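Local coordinates for amidohydrolase (Thermotoga maritima, PDB 3OOQ), which probably hydrolyses amide bonds as a member of the amidohydrolase family, possibly acting as an allantoinase, at residues P16-P21 against I350-P355; K187-K192 against V212-L217; L274-T279 against H307-L312. All coordinates share one frame; numbering follows the deposited sequence.

Interaction 1. Residues P16-P21 against I350-P355; sequences PITSRP and IGSIEP
Pro-16 and Ile-353 mark the closest backbone approach, their CA atoms lying 4.2 Å apart. The carbonyl of Pro-16 accepts the amide hydrogen of Ile-353, with Ile-353 N 3.1 Å from Pro-16 O. The N-H to O angle is 165°, a nearly straight bond, and the donor is tilted 20° from the carbonyl plane. Pro-16 O also lies 3.5 Å from Ser-352 CB. Pro-16 CB meets Ile-353 O at 3.6 Å. The apolar pair here is Pro-16 CB and Ile-353 CB, 4.3 Å apart. At Ile-17 the contact thins: Ile-17 CB begins toward the other segment, 4.4 Å from Gly-351 O, but the branch ends lead away, to Pro-57, Val-338 and Leu-333.

The two loops come from opposite ends of the chain. Residues 350-355 carry the start of the Gly-x-Ile-x-x-Gly-Lys-x-Ala-Asp-Leu segment that in many amidohydrolases leads into the strand after the barrel, here 361-364. The contact joins the loop between strands 12-14 and 24-29 to the loop between helix 338-343 and strand 361-364.

Thr-18 supplies the polar side-chain link. Its OG1 lies between the backbone N and the carbonyl carbon (chi1 52°) and donates to the anti lone pair of Glu-354 OE2, a short bond with OG1 and OE2 2.5 Å apart. The two side chains meet tip to tip, the glutamate extended beyond CG. Thr-18 CG2 packs on Ser-352 CB at 3.8 Å. An alanine at Thr-18 would probably leave OE2 without its hydroxyl mate and open a gap beside Ser-352 CB. The carboxylate has further partners: OE1 forms a salt bridge with Lys-357, and OE2 also bonds a glycerol, probably from the crystallisation liquor.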
loop_
_atom_site.group_PDB
_atom_site.type_symbol
_atom_site.label_atom_id
_atom_site.label_comp_id
_atom_site.label_asym_id
_atom_site.label_seq_id
_atom_site.Cartn_x
_atom_site.Cartn_y
_atom_site.Cartn_z
ATOM N N PRO F 16 -9.718 -29.221 -52.677
ATOM C CA PRO F 16 -8.987 -30.155 -51.811
ATOM C C PRO F 16 -7.826 -29.504 -51.045
ATOM O O PRO F 16 -7.396 -30.052 -50.020
ATOM C CB PRO F 16 -8.419 -31.193 -52.791
ATOM C CG PRO F 16 -9.155 -31.015 -54.055
ATOM C CD PRO F 16 -9.579 -29.578 -54.105
ATOM N N ILE F 17 -7.331 -28.376 -51.576
ATOM C CA ILE F 17 -6.217 -27.573 -51.046
ATOM C C ILE F 17 -4.869 -28.127 -51.430
ATOM O O ILE F 17 -4.000 -27.382 -51.850
ATOM C CB ILE F 17 -6.249 -27.339 -49.482
ATOM C CG1 ILE F 17 -7.470 -26.523 -49.052
ATOM C CG2 ILE F 17 -4.941 -26.678 -49.005
ATOM C CD1 ILE F 17 -7.709 -25.244 -49.841
ATOM N N THR F 18 -4.700 -29.437 -51.290
ATOM C CA THR F 18 -3.436 -30.081 -51.601
ATOM C C THR F 18 -3.350 -30.466 -53.078
ATOM O O THR F 18 -2.362 -31.051 -53.517
ATOM C CB THR F 18 -3.234 -31.294 -50.716
ATOM O OG1 THR F 18 -4.395 -32.130 -50.812
ATOM C CG2 THR F 18 -3.038 -30.843 -49.227
ATOM N N SER F 19 -4.398 -30.150 -53.828
ATOM C CA SER F 19 -4.389 -30.230 -55.286
ATOM C C SER F 19 -5.416 -29.218 -55.784
ATOM O O SER F 19 -6.195 -28.675 -54.990
ATOM C CB SER F 19 -4.691 -31.646 -55.798
ATOM O OG SER F 19 -5.937 -32.120 -55.337
ATOM N N ARG F 20 -5.376 -28.936 -57.082
ATOM C CA ARG F 20 -6.183 -27.874 -57.677
ATOM C C ARG F 20 -7.685 -28.129 -57.610
ATOM O O ARG F 20 -8.118 -29.278 -57.686
ATOM C CB ARG F 20 -5.729 -27.598 -59.116
ATOM C CG ARG F 20 -4.833 -26.373 -59.185
ATOM C CD ARG F 20 -3.737 -26.499 -60.215
ATOM N NE ARG F 20 -2.552 -25.721 -59.817
ATOM C CZ ARG F 20 -2.147 -24.584 -60.388
ATOM N NH1 ARG F 20 -1.060 -23.968 -59.934
ATOM N NH2 ARG F 20 -2.819 -24.065 -61.415
ATOM N N PRO F 21 -8.482 -27.050 -57.481
ATOM C CA PRO F 21 -9.932 -27.202 -57.408
ATOM C C PRO F 21 -10.535 -27.784 -58.689
ATOM O O PRO F 21 -9.913 -27.727 -59.753
ATOM C CB PRO F 21 -10.439 -25.766 -57.164
ATOM C CG PRO F 21 -9.317 -24.867 -57.605
ATOM C CD PRO F 21 -8.054 -25.635 -57.419
ATOM N N ILE F 350 -6.671 -33.860 -40.697
ATOM C CA ILE F 350 -7.407 -32.632 -40.981
ATOM C C ILE F 350 -6.650 -31.720 -41.938
ATOM O O ILE F 350 -5.486 -31.964 -42.235
ATOM C CB ILE F 350 -7.703 -31.829 -39.682
ATOM C CG1 ILE F 350 -6.391 -31.545 -38.936
ATOM C CG2 ILE F 350 -8.685 -32.574 -38.789
ATOM C CD1 ILE F 350 -6.552 -30.650 -37.702
ATOM N N GLY F 351 -7.328 -30.681 -42.411
ATOM C CA GLY F 351 -6.710 -29.644 -43.233
ATOM C C GLY F 351 -6.649 -29.859 -44.745
ATOM O O GLY F 351 -5.978 -29.089 -45.437
ATOM N N SER F 352 -7.322 -30.900 -45.253
ATOM C CA SER F 352 -7.430 -31.152 -46.705
ATOM C C SER F 352 -8.622 -32.035 -47.047
ATOM O O SER F 352 -9.145 -32.759 -46.182
ATOM C CB SER F 352 -6.143 -31.792 -47.268
ATOM O OG SER F 352 -5.940 -33.116 -46.768
ATOM N N ILE F 353 -9.054 -31.977 -48.304
ATOM C CA ILE F 353 -10.083 -32.897 -48.762
ATOM C C ILE F 353 -9.421 -34.045 -49.510
ATOM O O ILE F 353 -9.324 -34.041 -50.746
ATOM C CB ILE F 353 -11.187 -32.236 -49.621
ATOM C CG1 ILE F 353 -11.711 -30.959 -48.945
ATOM C CG2 ILE F 353 -12.323 -33.241 -49.862
ATOM C CD1 ILE F 353 -12.888 -30.296 -49.649
ATOM N N GLU F 354 -8.943 -35.011 -48.736
ATOM C CA GLU F 354 -8.350 -36.210 -49.287
ATOM C C GLU F 354 -9.032 -37.427 -48.683
ATOM O O GLU F 354 -9.399 -37.399 -47.500
ATOM C CB GLU F 354 -6.857 -36.266 -48.942
ATOM C CG GLU F 354 -6.001 -35.228 -49.648
ATOM C CD GLU F 354 -4.595 -35.128 -49.061
ATOM O OE1 GLU F 354 -4.194 -36.040 -48.303
ATOM O OE2 GLU F 354 -3.894 -34.130 -49.354
ATOM N N PRO F 355 -9.159 -38.509 -49.466
ATOM C CA PRO F 355 -9.635 -39.768 -48.903
ATOM C C PRO F 355 -8.877 -40.165 -47.647
ATOM O O PRO F 355 -7.646 -40.060 -47.586
ATOM C CB PRO F 355 -9.374 -40.774 -50.033
ATOM C CG PRO F 355 -9.496 -39.928 -51.274
ATOM C CD PRO F 355 -8.810 -38.650 -50.894
#

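Interaction 2. Residues K187-K192 against V212-L217; sequences KNYMKK and VGEMVL
Met-190, present as selenomethionine, and Glu-214 cross obliquely at the centre of the contact. Met-190 CG and SE both lie 3.9 Å from Glu-214 CG, so the glutamate is met through its aliphatic stem. A trans chi1 of 174° sets that CG anti to the backbone N, and the chain then runs extended to the carboxylate. Glu-214 OE1 comes to the edge of the Tyr-189 ring, near its plane, 3.6 Å from Tyr-189 CE1. The ring and carboxylate planes stand 79° apart. Both polar ends have partners beyond the segments: Glu-214 forms salt bridges with Lys-193 and Arg-218, and Tyr-189 OH bonds Glu-211.

The segments 187-192 and 212-217, on helices 172-198 and 208-217, cross at -91° with local axes 9.9 Å apart. The pair lies in the helical excursion between the parallel strands 143-153 and 223-227, in a family whose fold is a TIM barrel.

Leu-217 packs on both Met-190 and Lys-187. Leu-217 CB lies 4.1 Å from Met-190 SE, and the two side chains pass at a slant. Leu-217 CD1 approaches Lys-187 CG to 3.7 Å, the two chains at about a right angle. On the same helix as Lys-187, Asn-188 ND2 bonds Thr-206 O of the second subunit.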
loop_
_atom_site.group_PDB
_atom_site.type_symbol
_atom_site.label_atom_id
_atom_site.label_comp_id
_atom_site.label_asym_id
_atom_site.label_seq_id
_atom_site.Cartn_x
_atom_site.Cartn_y
_atom_site.Cartn_z
ATOM N N LYS F 187 16.063 -32.274 -16.509
ATOM C CA LYS F 187 17.170 -33.216 -16.651
ATOM C C LYS F 187 17.548 -33.925 -15.356
ATOM O O LYS F 187 17.752 -35.133 -15.370
ATOM C CB LYS F 187 18.390 -32.558 -17.292
ATOM C CG LYS F 187 18.075 -31.944 -18.659
ATOM C CD LYS F 187 19.167 -32.163 -19.673
ATOM C CE LYS F 187 20.398 -31.345 -19.387
ATOM N NZ LYS F 187 21.568 -31.861 -20.164
ATOM N N ASN F 188 17.642 -33.194 -14.241
ATOM C CA ASN F 188 17.923 -33.842 -12.940
ATOM C C ASN F 188 16.871 -34.897 -12.607
ATOM O O ASN F 188 17.193 -35.981 -12.157
ATOM C CB ASN F 188 17.976 -32.829 -11.796
ATOM C CG ASN F 188 19.156 -31.891 -11.897
ATOM O OD1 ASN F 188 20.164 -32.194 -12.541
ATOM N ND2 ASN F 188 19.043 -30.744 -11.251
ATOM N N TYR F 189 15.615 -34.539 -12.836
ATOM C CA TYR F 189 14.451 -35.378 -12.568
ATOM C C TYR F 189 14.493 -36.696 -13.345
ATOM O O TYR F 189 14.215 -37.757 -12.793
ATOM C CB TYR F 189 13.227 -34.588 -12.977
ATOM C CG TYR F 189 11.885 -35.255 -12.829
ATOM C CD1 TYR F 189 11.203 -35.740 -13.947
ATOM C CD2 TYR F 189 11.266 -35.343 -11.578
ATOM C CE1 TYR F 189 9.916 -36.328 -13.819
ATOM C CE2 TYR F 189 10.001 -35.917 -11.438
ATOM C CZ TYR F 189 9.331 -36.401 -12.551
ATOM O OH TYR F 189 8.071 -36.948 -12.375
HETATM N N MSE F 190 14.825 -36.605 -14.622
HETATM C CA MSE F 190 15.025 -37.778 -15.454
HETATM C C MSE F 190 16.155 -38.666 -14.943
HETATM O O MSE F 190 15.998 -39.884 -14.888
HETATM C CB MSE F 190 15.252 -37.367 -16.908
HETATM C CG MSE F 190 14.013 -36.711 -17.528
HETATM SE SE MSE F 190 14.311 -35.988 -19.317
HETATM C CE MSE F 190 14.448 -37.683 -20.316
ATOM N N LYS F 191 17.271 -38.058 -14.545
ATOM C CA LYS F 191 18.399 -38.826 -14.035
ATOM C C LYS F 191 18.040 -39.511 -12.720
ATOM O O LYS F 191 18.469 -40.637 -12.481
ATOM C CB LYS F 191 19.644 -37.956 -13.871
ATOM C CG LYS F 191 20.135 -37.381 -15.186
ATOM C CD LYS F 191 21.246 -36.376 -15.006
ATOM C CE LYS F 191 21.587 -35.754 -16.341
ATOM N NZ LYS F 191 22.576 -34.661 -16.175
ATOM N N LYS F 192 17.239 -38.848 -11.888
ATOM C CA LYS F 192 16.744 -39.483 -10.663
ATOM C C LYS F 192 15.877 -40.702 -10.976
ATOM O O LYS F 192 15.994 -41.734 -10.318
ATOM C CB LYS F 192 15.980 -38.494 -9.781
ATOM C CG LYS F 192 16.870 -37.487 -9.076
ATOM C CD LYS F 192 16.020 -36.496 -8.295
ATOM C CE LYS F 192 16.821 -35.281 -7.850
ATOM N NZ LYS F 192 15.889 -34.124 -7.565
ATOM N N VAL F 212 5.784 -32.946 -17.679
ATOM C CA VAL F 212 5.580 -32.292 -18.982
ATOM C C VAL F 212 6.894 -31.891 -19.618
ATOM O O VAL F 212 7.037 -31.949 -20.845
ATOM C CB VAL F 212 4.770 -30.958 -18.900
ATOM C CG1 VAL F 212 3.978 -30.769 -20.201
ATOM C CG2 VAL F 212 3.868 -30.931 -17.720
ATOM N N GLY F 213 7.834 -31.423 -18.793
ATOM C CA GLY F 213 9.158 -31.031 -19.293
ATOM C C GLY F 213 9.847 -32.229 -19.911
ATOM O O GLY F 213 10.494 -32.124 -20.966
ATOM N N GLU F 214 9.702 -33.377 -19.253
ATOM C CA GLU F 214 10.281 -34.630 -19.743
ATOM C C GLU F 214 9.673 -34.998 -21.109
ATOM O O GLU F 214 10.390 -35.425 -22.031
ATOM C CB GLU F 214 10.097 -35.752 -18.718
ATOM C CG GLU F 214 10.551 -37.136 -19.217
ATOM C CD GLU F 214 10.467 -38.236 -18.164
ATOM O OE1 GLU F 214 9.951 -38.010 -17.043
ATOM O OE2 GLU F 214 10.917 -39.347 -18.469
HETATM N N MSE F 215 8.363 -34.803 -21.247
HETATM C CA MSE F 215 7.690 -35.039 -22.530
HETATM C C MSE F 215 8.337 -34.247 -23.648
HETATM O O MSE F 215 8.609 -34.792 -24.715
HETATM C CB MSE F 215 6.207 -34.709 -22.459
HETATM C CG MSE F 215 5.391 -35.756 -21.744
HETATM SE SE MSE F 215 3.512 -35.285 -21.901
HETATM C CE MSE F 215 3.154 -34.553 -20.085
ATOM N N VAL F 216 8.585 -32.970 -23.374
ATOM C CA VAL F 216 9.277 -32.073 -24.293
ATOM C C VAL F 216 10.701 -32.550 -24.581
ATOM O O VAL F 216 11.100 -32.612 -25.732
ATOM C CB VAL F 216 9.270 -30.609 -23.789
ATOM C CG1 VAL F 216 10.125 -29.703 -24.722
ATOM C CG2 VAL F 216 7.854 -30.085 -23.712
ATOM N N LEU F 217 11.460 -32.908 -23.549
ATOM C CA LEU F 217 12.837 -33.372 -23.762
ATOM C C LEU F 217 12.930 -34.705 -24.489
ATOM O O LEU F 217 13.904 -34.956 -25.203
ATOM C CB LEU F 217 13.650 -33.397 -22.456
ATOM C CG LEU F 217 13.903 -32.035 -21.795
ATOM C CD1 LEU F 217 15.027 -32.154 -20.780
ATOM C CD2 LEU F 217 14.258 -30.956 -22.832
#

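Interaction 3. Residues L274-T279 against H307-L312; sequences LLTFRT and HPVIPL
Ile-310 places CG1 anti to its carbonyl carbon and beside its backbone N (chi1 -57°), and an extended chi2 of 159° carries CD1 onward to the backbone of residues 274-275. Leu-275 O is met by both atoms, with Ile-310 CG1 and Ile-310 CD1 each 3.6 Å away. Ile-310 CD1 lies 4.0 Å from Leu-275 CB, the apolar part of the contact, and touches Leu-275 N as well. Leu-275 is the centre of an inverse gamma turn, marked by a weak bond of 3.0 Å from Thr-276 N to Leu-274 O. Gln-318 OE1 accepts from the amides of both Leu-274 and Leu-275, tethering the turn to helix 315-321.

Thr-276 turns its OG1 anti to the backbone N (chi1 -161°), where Thr-276 OG1 meets Val-309 CG1 at 3.5 Å. These two side chains cross at about a right angle, and the meeting is van der Waals.

Within 307-312 the loop is folded back on itself: Leu-312 N donates to His-307 ND1 at 2.8 Å, nearly in the ring plane, and the peptide before Pro-308 is cis. Phe-277 and Arg-278 face the third subunit, where Arg-278 forms a salt bridge with Glu-71 of that subunit.

Both loops follow neighbouring parallel strands, 269-271 and 301-303, and His-307 shares backbone bonds with His-65, just beyond strand 54-64, a placement consistent with the active-site rim of an amidohydrolase TIM barrel, whose loops leave the C-terminal strand ends.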
loop_
_atom_site.group_PDB
_atom_site.type_symbol
_atom_site.label_atom_id
_atom_site.label_comp_id
_atom_site.label_asym_id
_atom_site.label_seq_id
_atom_site.Cartn_x
_atom_site.Cartn_y
_atom_site.Cartn_z
ATOM N N LEU F 274 -1.776 -10.540 -37.773
ATOM C CA LEU F 274 -1.209 -9.560 -38.714
ATOM C C LEU F 274 -2.150 -8.396 -39.072
ATOM O O LEU F 274 -1.708 -7.260 -39.263
ATOM C CB LEU F 274 -0.750 -10.262 -40.001
ATOM C CG LEU F 274 0.489 -11.145 -39.942
ATOM C CD1 LEU F 274 0.574 -11.989 -41.220
ATOM C CD2 LEU F 274 1.777 -10.319 -39.724
ATOM N N LEU F 275 -3.441 -8.695 -39.177
ATOM C CA LEU F 275 -4.466 -7.680 -39.355
ATOM C C LEU F 275 -4.796 -7.027 -38.004
ATOM O O LEU F 275 -5.892 -7.197 -37.480
ATOM C CB LEU F 275 -5.730 -8.315 -39.949
ATOM C CG LEU F 275 -6.844 -7.386 -40.452
ATOM C CD1 LEU F 275 -6.599 -6.947 -41.873
ATOM C CD2 LEU F 275 -8.193 -8.062 -40.347
ATOM N N THR F 276 -3.847 -6.267 -37.460
ATOM C CA THR F 276 -3.934 -5.770 -36.089
ATOM C C THR F 276 -2.959 -4.610 -35.855
ATOM O O THR F 276 -1.976 -4.457 -36.581
ATOM C CB THR F 276 -3.665 -6.905 -35.071
ATOM O OG1 THR F 276 -4.173 -6.531 -33.789
ATOM C CG2 THR F 276 -2.138 -7.233 -34.955
ATOM N N PHE F 277 -3.234 -3.802 -34.835
ATOM C CA PHE F 277 -2.390 -2.661 -34.477
ATOM C C PHE F 277 -1.091 -3.101 -33.796
ATOM O O PHE F 277 -1.087 -4.028 -32.986
ATOM C CB PHE F 277 -3.161 -1.746 -33.530
ATOM C CG PHE F 277 -2.471 -0.447 -33.218
ATOM C CD1 PHE F 277 -2.360 0.556 -34.183
ATOM C CD2 PHE F 277 -1.996 -0.193 -31.918
ATOM C CE1 PHE F 277 -1.761 1.774 -33.882
ATOM C CE2 PHE F 277 -1.384 1.026 -31.600
ATOM C CZ PHE F 277 -1.273 2.014 -32.577
ATOM N N ARG F 278 -0.009 -2.411 -34.123
ATOM C CA ARG F 278 1.293 -2.676 -33.513
ATOM C C ARG F 278 1.316 -2.006 -32.144
ATOM O O ARG F 278 1.771 -0.881 -31.998
ATOM C CB ARG F 278 2.423 -2.153 -34.418
ATOM C CG ARG F 278 2.438 -2.800 -35.800
ATOM C CD ARG F 278 3.254 -1.986 -36.814
ATOM N NE ARG F 278 3.204 -2.596 -38.152
ATOM C CZ ARG F 278 2.199 -2.446 -39.019
ATOM N NH1 ARG F 278 1.131 -1.705 -38.705
ATOM N NH2 ARG F 278 2.246 -3.047 -40.199
ATOM N N THR F 279 0.789 -2.710 -31.151
ATOM C CA THR F 279 0.580 -2.168 -29.811
ATOM C C THR F 279 1.869 -2.029 -29.014
ATOM O O THR F 279 1.903 -1.331 -28.015
ATOM C CB THR F 279 -0.315 -3.111 -28.997
ATOM O OG1 THR F 279 0.219 -4.443 -29.086
ATOM C CG2 THR F 279 -1.750 -3.110 -29.512
ATOM N N HIS F 307 -6.792 -15.452 -31.692
ATOM C CA HIS F 307 -8.086 -15.096 -31.094
ATOM C C HIS F 307 -7.941 -15.024 -29.569
ATOM O O HIS F 307 -7.433 -15.973 -28.983
ATOM C CB HIS F 307 -9.141 -16.127 -31.504
ATOM C CG HIS F 307 -10.493 -15.882 -30.913
ATOM N ND1 HIS F 307 -11.542 -15.370 -31.648
ATOM C CD2 HIS F 307 -10.973 -16.102 -29.667
ATOM C CE1 HIS F 307 -12.614 -15.287 -30.877
ATOM N NE2 HIS F 307 -12.296 -15.727 -29.671
ATOM N N PRO F 308 -8.420 -13.932 -28.910
ATOM C CA PRO F 308 -9.291 -12.833 -29.348
ATOM C C PRO F 308 -8.675 -11.586 -30.010
ATOM O O PRO F 308 -9.414 -10.656 -30.333
ATOM C CB PRO F 308 -9.990 -12.423 -28.047
ATOM C CG PRO F 308 -8.922 -12.623 -27.007
ATOM C CD PRO F 308 -8.282 -13.935 -27.436
ATOM N N VAL F 309 -7.368 -11.564 -30.238
ATOM C CA VAL F 309 -6.735 -10.386 -30.842
ATOM C C VAL F 309 -7.425 -10.045 -32.171
ATOM O O VAL F 309 -7.755 -8.877 -32.420
ATOM C CB VAL F 309 -5.206 -10.552 -31.000
ATOM C CG1 VAL F 309 -4.626 -9.388 -31.785
ATOM C CG2 VAL F 309 -4.527 -10.669 -29.607
ATOM N N ILE F 310 -7.646 -11.078 -32.989
ATOM C CA ILE F 310 -8.541 -11.023 -34.148
ATOM C C ILE F 310 -9.570 -12.124 -33.964
ATOM O O ILE F 310 -9.209 -13.266 -33.680
ATOM C CB ILE F 310 -7.791 -11.245 -35.494
ATOM C CG1 ILE F 310 -6.662 -10.208 -35.660
ATOM C CG2 ILE F 310 -8.758 -11.219 -36.695
ATOM C CD1 ILE F 310 -5.590 -10.656 -36.649
ATOM N N PRO F 311 -10.865 -11.792 -34.092
ATOM C CA PRO F 311 -11.827 -12.865 -33.867
ATOM C C PRO F 311 -11.626 -13.980 -34.899
ATOM O O PRO F 311 -11.378 -13.710 -36.067
ATOM C CB PRO F 311 -13.185 -12.182 -34.049
ATOM C CG PRO F 311 -12.928 -10.734 -33.777
ATOM C CD PRO F 311 -11.508 -10.474 -34.244
ATOM N N LEU F 312 -11.741 -15.220 -34.441
ATOM C CA LEU F 312 -11.548 -16.377 -35.262
ATOM C C LEU F 312 -12.513 -16.381 -36.441
ATOM O O LEU F 312 -12.140 -16.785 -37.553
ATOM C CB LEU F 312 -11.709 -17.632 -34.404
ATOM C CG LEU F 312 -11.140 -18.944 -34.922
ATOM C CD1 LEU F 312 -9.680 -18.811 -35.352
ATOM C CD2 LEU F 312 -11.289 -19.989 -33.843
#

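How the interactions relate
Interactions 1 and 3 are largely buried, whereas interaction 2 lies farther out, its centre about 25 Å from the centre of the chain, and is only partly buried. Interaction 1 joins loops from distant ends of the sequence and relies on directional hydrogen bonds. Interaction 2 joins two consecutive helices through side chains alone, aliphatic stems with a carboxylate at a ring edge. Interaction 3 packs two loops after neighbouring barrel strands, a branched side chain against backbone. Both 2 and 3 are nested along the chain within the loop closed by 1, and no two touch: 1 and 3 come nearest, about 12 Å between nearest atoms. Interactions 2 and 3 each lie beside a different neighbouring subunit.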